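Local coordinates for CDP-glucose 4,6-dehydratase (Salmonella enterica subsp. enterica serovar Typhi, PDB 1WVG), which catalyses the NAD+-dependent conversion of CDP-D-glucose to CDP-4-dehydro-6-deoxy-D-glucose and water, an early step toward the dideoxy sugar of the lipopolysaccharide O-antigen, at residues A[228-233]-A[297-302]; A[268-273]-A[320-325]. All blocks are in the same frame, centred on the assembly; numbering follows the deposited sequence.

The two contacts lie on the same side of the chain's centre, about 13 Å apart between their centres, and both reach the CDP-xylose. Interaction 1 is mainly polar, with an apolar Ile229-Tyr302 edge, and is built round one buried arginine, which ties two loop pieces to each other and to the nucleotide sugar. Interaction 2 buries less surface and is mostly van der Waals packing between a loop leading into helix 272-283 and the first turn of helix 322-337. Both are only partly buried. They join directly through 228-233 and 268-273: Ser228 O probably accepts from Val272 N, and Trp232 NE1 probably donates to Lys270 O, so the loop of interaction 2 is fastened to the ligand-binding segment of interaction 1.

Interaction 1. Residues A[228-233]-A[297-302]; sequences SIRPWQ and PHEAHY. With CXY (cytidine-5'-diphospho-beta-D-xylose), chain D.
Ser228 and Ile229 pass beside His301 and Tyr302 with facing CA atoms 4.6 to 4.9 Å apart, and one nearly straight backbone bond joins the loops, Ile229 N to His301 O at 2.9 Å (N-H...O 171°). The side chain that carries the contact is Arg230. Its chain bends at chi2 (-56°), turning CD back after CB has left pointing away from 297-302, and the guanidinium ends beside the Ala300 carbonyl. There NH1 and NH2 grip the same oxygen, Ala300 O, end-on at 2.9 Å each; the oxygen lies in the guanidinium plane, while NH1 stands above the carbonyl plane and NH2 is only slightly tilted from it. NH1 also donates to Ile229 O at 2.9 Å, a bond that helps fix the rotation of the group. NE donates to O1B of the CDP-xylose at 3.0 Å, a fairly straight bond (164°), and the ribose hydroxyl O3D lies over one guanidinium face, toward its rim. Glu299 sends its carboxylate to the same ribose: OE2 accepts a weak bond from O2D and forms a salt bridge with Arg224. A water links Arg230 NH2, Glu299 OE1 and O2B of the diphosphate; another donates to Ala300 O. Away from the ligand the contact turns apolar, where Ile229 CD1 lies 3.6 Å from Tyr302 CD2, the two side chains crossing obliquely. The positive guanidinium, next to the diphosphate, would be expected to offset some of its negative charge. Ser228, Arg230, Trp232 and Glu299 all line the CDP-xylose pocket, a nucleotide-sugar site of the extended short-chain dehydrogenase/reductase fold.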
loop_
_atom_site.group_PDB
_atom_site.type_symbol
_atom_site.label_atom_id
_atom_site.label_comp_id
_atom_site.label_asym_id
_atom_site.label_seq_id
_atom_site.Cartn_x
_atom_site.Cartn_y
_atom_site.Cartn_z
ATOM N N SER A 228 19.143 16.011 10.625
ATOM C CA SER A 228 18.309 15.724 9.507
ATOM C C SER A 228 19.192 15.065 8.455
ATOM O O SER A 228 20.430 15.220 8.437
ATOM C CB SER A 228 17.631 16.974 8.984
ATOM O OG SER A 228 16.640 17.365 9.907
ATOM N N ILE A 229 18.514 14.345 7.582
ATOM C CA ILE A 229 19.118 13.662 6.478
ATOM C C ILE A 229 18.493 14.124 5.158
ATOM O O ILE A 229 17.270 14.314 5.090
ATOM C CB ILE A 229 18.815 12.189 6.658
ATOM C CG1 ILE A 229 19.694 11.723 7.807
ATOM C CG2 ILE A 229 19.174 11.479 5.353
ATOM C CD1 ILE A 229 19.310 10.344 8.305
ATOM N N ARG A 230 19.333 14.258 4.122
ATOM C CA ARG A 230 18.922 14.659 2.773
ATOM C C ARG A 230 19.740 13.855 1.788
ATOM O O ARG A 230 20.809 13.350 2.148
ATOM C CB ARG A 230 19.280 16.130 2.525
ATOM C CG ARG A 230 18.412 17.122 3.283
ATOM C CD ARG A 230 16.936 16.908 2.964
ATOM N NE ARG A 230 16.068 17.890 3.553
ATOM C CZ ARG A 230 15.442 17.703 4.695
ATOM N NH1 ARG A 230 15.569 16.587 5.403
ATOM N NH2 ARG A 230 14.658 18.672 5.131
ATOM N N PRO A 231 19.286 13.771 0.543
ATOM C CA PRO A 231 20.027 13.022 -0.446
ATOM C C PRO A 231 21.083 13.904 -1.074
ATOM O O PRO A 231 21.014 14.222 -2.258
ATOM C CB PRO A 231 19.014 12.577 -1.536
ATOM C CG PRO A 231 17.649 13.129 -1.134
ATOM C CD PRO A 231 17.869 13.975 0.129
ATOM N N TRP A 232 22.082 14.300 -0.287
ATOM C CA TRP A 232 23.141 15.192 -0.776
ATOM C C TRP A 232 23.890 14.798 -2.040
ATOM O O TRP A 232 24.450 13.700 -2.129
ATOM C CB TRP A 232 24.170 15.487 0.316
ATOM C CG TRP A 232 23.567 15.574 1.690
ATOM C CD1 TRP A 232 23.584 14.606 2.659
ATOM C CD2 TRP A 232 22.886 16.694 2.266
ATOM N NE1 TRP A 232 22.966 15.047 3.803
ATOM C CE2 TRP A 232 22.529 16.329 3.603
ATOM C CE3 TRP A 232 22.551 17.966 1.781
ATOM C CZ2 TRP A 232 21.837 17.199 4.459
ATOM C CZ3 TRP A 232 21.847 18.802 2.648
ATOM C CH2 TRP A 232 21.508 18.442 3.969
ATOM N N GLN A 233 23.996 15.731 -2.990
ATOM C CA GLN A 233 24.742 15.390 -4.171
ATOM C C GLN A 233 25.239 16.574 -4.976
ATOM O O GLN A 233 24.565 17.572 -5.161
ATOM C CB GLN A 233 23.869 14.508 -5.092
ATOM C CG GLN A 233 22.716 15.324 -5.690
ATOM C CD GLN A 233 21.714 14.536 -6.531
ATOM O OE1 GLN A 233 20.581 14.995 -6.739
ATOM N NE2 GLN A 233 22.126 13.384 -7.062
ATOM N N PRO A 297 9.667 26.380 12.129
ATOM C CA PRO A 297 8.842 26.230 10.912
ATOM C C PRO A 297 9.115 24.831 10.344
ATOM O O PRO A 297 10.249 24.451 10.064
ATOM C CB PRO A 297 9.260 27.363 9.970
ATOM C CG PRO A 297 10.531 27.973 10.574
ATOM C CD PRO A 297 10.826 27.285 11.912
ATOM N N HIS A 298 8.081 24.024 10.256
ATOM C CA HIS A 298 8.205 22.650 9.819
ATOM C C HIS A 298 8.979 22.285 8.545
ATOM O O HIS A 298 8.662 22.688 7.422
ATOM C CB HIS A 298 6.899 21.851 10.006
ATOM C CG HIS A 298 7.165 20.402 9.813
ATOM N ND1 HIS A 298 7.171 19.846 8.541
ATOM C CD2 HIS A 298 7.456 19.422 10.707
ATOM C CE1 HIS A 298 7.432 18.553 8.678
ATOM N NE2 HIS A 298 7.605 18.270 9.964
ATOM N N GLU A 299 9.995 21.449 8.776
ATOM C CA GLU A 299 10.852 20.883 7.759
ATOM C C GLU A 299 10.969 19.385 8.030
ATOM O O GLU A 299 10.966 18.965 9.183
ATOM C CB GLU A 299 12.272 21.458 7.822
ATOM C CG GLU A 299 12.495 22.811 7.114
ATOM C CD GLU A 299 13.960 23.142 6.937
ATOM O OE1 GLU A 299 14.675 22.685 6.046
ATOM O OE2 GLU A 299 14.402 23.959 7.866
ATOM N N ALA A 300 11.092 18.584 6.970
ATOM C CA ALA A 300 11.223 17.133 7.093
ATOM C C ALA A 300 12.540 16.742 7.710
ATOM O O ALA A 300 13.577 17.301 7.398
ATOM C CB ALA A 300 11.236 16.483 5.712
ATOM N N HIS A 301 12.492 15.717 8.546
ATOM C CA HIS A 301 13.718 15.221 9.139
ATOM C C HIS A 301 14.472 14.290 8.171
ATOM O O HIS A 301 15.659 14.440 7.872
ATOM C CB HIS A 301 13.343 14.393 10.385
ATOM C CG HIS A 301 12.613 15.256 11.346
ATOM N ND1 HIS A 301 12.959 16.599 11.522
ATOM C CD2 HIS A 301 11.561 14.979 12.167
ATOM C CE1 HIS A 301 12.131 17.099 12.434
ATOM N NE2 HIS A 301 11.282 16.154 12.842
ATOM N N TYR A 302 13.767 13.265 7.696
ATOM C CA TYR A 302 14.421 12.312 6.824
ATOM C C TYR A 302 13.888 12.357 5.447
ATOM O O TYR A 302 12.675 12.338 5.257
ATOM C CB TYR A 302 14.186 10.859 7.232
ATOM C CG TYR A 302 14.589 10.623 8.639
ATOM C CD1 TYR A 302 13.669 10.059 9.517
ATOM C CD2 TYR A 302 15.853 10.991 9.096
ATOM C CE1 TYR A 302 14.002 9.834 10.851
ATOM C CE2 TYR A 302 16.195 10.781 10.433
ATOM C CZ TYR A 302 15.269 10.199 11.303
ATOM O OH TYR A 302 15.587 9.988 12.616
HETATM O O1B CXY D . 16.082 20.281 1.800
HETATM P PB CXY D . 15.885 21.748 1.473
HETATM O O2B CXY D . 14.884 22.447 2.355
HETATM O "O1'" CXY D . 15.441 21.900 -0.103
HETATM O O3A CXY D . 17.358 22.184 1.639
HETATM P PA CXY D . 18.105 23.122 2.767
HETATM O O1A CXY D . 19.516 23.217 2.307
HETATM O O2A CXY D . 17.420 24.424 2.912
HETATM O O5D CXY D . 17.897 22.256 4.086
HETATM C C5D CXY D . 18.707 21.085 4.256
HETATM C C4D CXY D . 18.624 20.649 5.699
HETATM O O4D CXY D . 19.622 21.393 6.440
HETATM C C3D CXY D . 17.287 20.825 6.420
HETATM O O3D CXY D . 16.960 19.792 7.417
HETATM C C2D CXY D . 17.564 22.195 7.065
HETATM O O2D CXY D . 16.684 22.361 8.180
HETATM C C1D CXY D . 18.989 21.997 7.528
HETATM N N1 CXY D . 19.693 23.248 7.825
HETATM C C6 CXY D . 19.882 24.196 6.833
HETATM C C5 CXY D . 20.522 25.320 7.041
HETATM C C4 CXY D . 21.048 25.644 8.322
HETATM N N3 CXY D . 20.841 24.643 9.285
HETATM C C2 CXY D . 20.172 23.444 9.106
HETATM N N4 CXY D . 21.630 26.681 8.620
HETATM O O2 CXY D . 20.007 22.617 10.010
HETATM C "C1'" CXY D . 16.539 21.941 -0.998
HETATM C "C2'" CXY D . 16.178 22.952 -2.058
HETATM C "C3'" CXY D . 14.924 22.436 -2.737
HETATM C "C4'" CXY D . 15.185 21.064 -3.358
HETATM C "C5'" CXY D . 15.684 20.102 -2.287
HETATM O "O2'" CXY D . 15.888 24.246 -1.486
HETATM O "O3'" CXY D . 14.568 23.321 -3.815
HETATM O "O4'" CXY D . 13.997 20.571 -3.974
HETATM O "O5'" CXY D . 16.822 20.645 -1.610
HETATM O O HOH W 1 15.205 19.231 8.976
HETATM O O HOH W 2 13.738 21.244 4.210
#

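Interaction 2. Residues A[268-273]-A[320-325]; sequences DAKTVE and WGLTET. With CXY (cytidine-5'-diphospho-beta-D-xylose), chain D.
Leu322, in the first turn of helix 322-337, packs against Asp268 and Lys270 of the loop that leads into helix 272-283. The tight part is centred on Asp268. Its side chain and that of Leu322 lie alongside one another, running opposite ways, with OD1 3.8 Å from Leu322 CB, while OD2 stands 3.4 Å from Leu322 N and passes close to Gly321 CA. Leu322 CG is anti to the backbone N (chi1 -178°); beyond it the CD2 methyl touches two loop residues, lying 3.4 Å from Asp268 O and 3.8 Å from Lys270 CG. Trp232 and Phe274 also touch the leucine, so this side of the contact continues into the protein interior. The other side is loose. Lys270 meets Leu322 through CB and CG; its chain bends at chi2 and chi3, and NZ makes a long, weak bond to a water that is 2.9 Å from Thr323 OG1. Thr323 itself is exposed. Gly321 and Thr271 stand at the N-cap positions of helices 322-337 and 272-283, but of the two only Thr271 adds a side-chain cap, OG1 to Phe274 N. Past that cap, Val272 CG2 comes within 3.5 Å of ribose O4D of the CDP-xylose, which places the loop next to the ligand. The Asp268 carboxylate lies near the start of helix 322-337, where its negative charge would be expected to interact favourably with the helix dipole. The contact therefore appears to combine leucine packing with a probable modest electrostatic attraction, the water link on its outer side being weak.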
loop_
_atom_site.group_PDB
_atom_site.type_symbol
_atom_site.label_atom_id
_atom_site.label_comp_id
_atom_site.label_asym_id
_atom_site.label_seq_id
_atom_site.Cartn_x
_atom_site.Cartn_y
_atom_site.Cartn_z
ATOM N N ASP A 268 25.739 8.074 0.862
ATOM C CA ASP A 268 25.933 9.507 0.823
ATOM C C ASP A 268 24.834 10.311 1.491
ATOM O O ASP A 268 24.964 11.536 1.620
ATOM C CB ASP A 268 26.163 10.018 -0.594
ATOM C CG ASP A 268 27.513 9.652 -1.142
ATOM O OD1 ASP A 268 28.391 9.094 -0.508
ATOM O OD2 ASP A 268 27.625 10.036 -2.384
ATOM N N ALA A 269 23.766 9.612 1.902
ATOM C CA ALA A 269 22.622 10.231 2.578
ATOM C C ALA A 269 22.904 10.394 4.080
ATOM O O ALA A 269 22.352 9.647 4.901
ATOM C CB ALA A 269 21.297 9.488 2.330
ATOM N N LYS A 270 23.784 11.364 4.396
ATOM C CA LYS A 270 24.226 11.682 5.747
ATOM C C LYS A 270 23.459 12.834 6.392
ATOM O O LYS A 270 22.635 13.486 5.748
ATOM C CB LYS A 270 25.726 11.878 5.771
ATOM C CG LYS A 270 26.455 10.777 4.984
ATOM C CD LYS A 270 27.507 9.999 5.776
ATOM C CE LYS A 270 28.722 9.537 4.978
ATOM N NZ LYS A 270 29.903 9.159 5.807
ATOM N N THR A 271 23.742 13.067 7.679
ATOM C CA THR A 271 23.064 14.130 8.407
ATOM C C THR A 271 23.710 15.451 8.146
ATOM O O THR A 271 24.879 15.527 7.754
ATOM C CB THR A 271 23.273 14.022 9.940
ATOM O OG1 THR A 271 24.666 13.997 10.255
ATOM C CG2 THR A 271 22.571 12.828 10.568
ATOM N N VAL A 272 22.934 16.464 8.507
ATOM C CA VAL A 272 23.383 17.833 8.454
ATOM C C VAL A 272 24.699 17.977 9.228
ATOM O O VAL A 272 25.724 18.478 8.745
ATOM C CB VAL A 272 22.276 18.706 9.022
ATOM C CG1 VAL A 272 22.772 20.128 9.202
ATOM C CG2 VAL A 272 21.102 18.713 8.034
ATOM N N GLU A 273 24.694 17.465 10.445
ATOM C CA GLU A 273 25.874 17.536 11.289
ATOM C C GLU A 273 27.121 17.002 10.608
ATOM O O GLU A 273 28.210 17.576 10.638
ATOM C CB GLU A 273 25.591 16.826 12.624
ATOM C CG GLU A 273 26.867 16.565 13.444
ATOM C CD GLU A 273 26.549 16.319 14.885
ATOM O OE1 GLU A 273 25.505 15.807 15.259
ATOM O OE2 GLU A 273 27.516 16.715 15.676
ATOM N N TRP A 320 30.499 11.216 -8.233
ATOM C CA TRP A 320 31.268 11.592 -7.071
ATOM C C TRP A 320 30.653 11.283 -5.743
ATOM O O TRP A 320 29.442 11.269 -5.580
ATOM C CB TRP A 320 31.539 13.079 -7.079
ATOM C CG TRP A 320 32.412 13.407 -8.237
ATOM C CD1 TRP A 320 33.334 12.591 -8.805
ATOM C CD2 TRP A 320 32.468 14.638 -8.941
ATOM N NE1 TRP A 320 33.983 13.232 -9.827
ATOM C CE2 TRP A 320 33.464 14.495 -9.938
ATOM C CE3 TRP A 320 31.768 15.821 -8.813
ATOM C CZ2 TRP A 320 33.764 15.521 -10.814
ATOM C CZ3 TRP A 320 32.072 16.851 -9.671
ATOM C CH2 TRP A 320 33.050 16.696 -10.660
ATOM N N GLY A 321 31.538 11.087 -4.790
ATOM C CA GLY A 321 31.160 10.849 -3.401
ATOM C C GLY A 321 30.974 12.182 -2.637
ATOM O O GLY A 321 31.472 13.272 -3.016
ATOM N N LEU A 322 30.223 12.075 -1.544
ATOM C CA LEU A 322 29.924 13.199 -0.681
ATOM C C LEU A 322 31.202 13.922 -0.259
ATOM O O LEU A 322 31.380 15.144 -0.286
ATOM C CB LEU A 322 29.112 12.695 0.536
ATOM C CG LEU A 322 28.731 13.838 1.459
ATOM C CD1 LEU A 322 28.157 14.965 0.612
ATOM C CD2 LEU A 322 27.683 13.418 2.476
ATOM N N THR A 323 32.155 13.146 0.172
ATOM C CA THR A 323 33.352 13.814 0.589
ATOM C C THR A 323 34.062 14.545 -0.537
ATOM O O THR A 323 34.546 15.678 -0.391
ATOM C CB THR A 323 34.248 12.809 1.310
ATOM O OG1 THR A 323 33.446 12.204 2.305
ATOM C CG2 THR A 323 35.420 13.534 1.957
ATOM N N GLU A 324 34.143 13.875 -1.669
ATOM C CA GLU A 324 34.809 14.448 -2.818
ATOM C C GLU A 324 34.054 15.697 -3.203
ATOM O O GLU A 324 34.599 16.787 -3.422
ATOM C CB GLU A 324 34.805 13.409 -3.954
ATOM C CG GLU A 324 34.475 14.037 -5.312
ATOM C CD GLU A 324 35.718 14.458 -6.045
ATOM O OE1 GLU A 324 36.353 15.465 -5.756
ATOM O OE2 GLU A 324 36.022 13.641 -7.025
ATOM N N THR A 325 32.750 15.506 -3.229
ATOM C CA THR A 325 31.875 16.585 -3.523
ATOM C C THR A 325 32.172 17.773 -2.570
ATOM O O THR A 325 32.512 18.862 -3.025
ATOM C CB THR A 325 30.449 16.015 -3.507
ATOM O OG1 THR A 325 30.275 15.275 -4.720
ATOM C CG2 THR A 325 29.400 17.117 -3.361
HETATM O O1B CXY D . 16.082 20.281 1.800
HETATM P PB CXY D . 15.885 21.748 1.473
HETATM O O2B CXY D . 14.884 22.447 2.355
HETATM O "O1'" CXY D . 15.441 21.900 -0.103
HETATM O O3A CXY D . 17.358 22.184 1.639
HETATM P PA CXY D . 18.105 23.122 2.767
HETATM O O1A CXY D . 19.516 23.217 2.307
HETATM O O2A CXY D . 17.420 24.424 2.912
HETATM O O5D CXY D . 17.897 22.256 4.086
HETATM C C5D CXY D . 18.707 21.085 4.256
HETATM C C4D CXY D . 18.624 20.649 5.699
HETATM O O4D CXY D . 19.622 21.393 6.440
HETATM C C3D CXY D . 17.287 20.825 6.420
HETATM O O3D CXY D . 16.960 19.792 7.417
HETATM C C2D CXY D . 17.564 22.195 7.065
HETATM O O2D CXY D . 16.684 22.361 8.180
HETATM C C1D CXY D . 18.989 21.997 7.528
HETATM N N1 CXY D . 19.693 23.248 7.825
HETATM C C6 CXY D . 19.882 24.196 6.833
HETATM C C5 CXY D . 20.522 25.320 7.041
HETATM C C4 CXY D . 21.048 25.644 8.322
HETATM N N3 CXY D . 20.841 24.643 9.285
HETATM C C2 CXY D . 20.172 23.444 9.106
HETATM N N4 CXY D . 21.630 26.681 8.620
HETATM O O2 CXY D . 20.007 22.617 10.010
HETATM C "C1'" CXY D . 16.539 21.941 -0.998
HETATM C "C2'" CXY D . 16.178 22.952 -2.058
HETATM C "C3'" CXY D . 14.924 22.436 -2.737
HETATM C "C4'" CXY D . 15.185 21.064 -3.358
HETATM C "C5'" CXY D . 15.684 20.102 -2.287
HETATM O "O2'" CXY D . 15.888 24.246 -1.486
HETATM O "O3'" CXY D . 14.568 23.321 -3.815
HETATM O "O4'" CXY D . 13.997 20.571 -3.974
HETATM O "O5'" CXY D . 16.822 20.645 -1.610
HETATM O O HOH W 3 31.609 10.062 2.911
#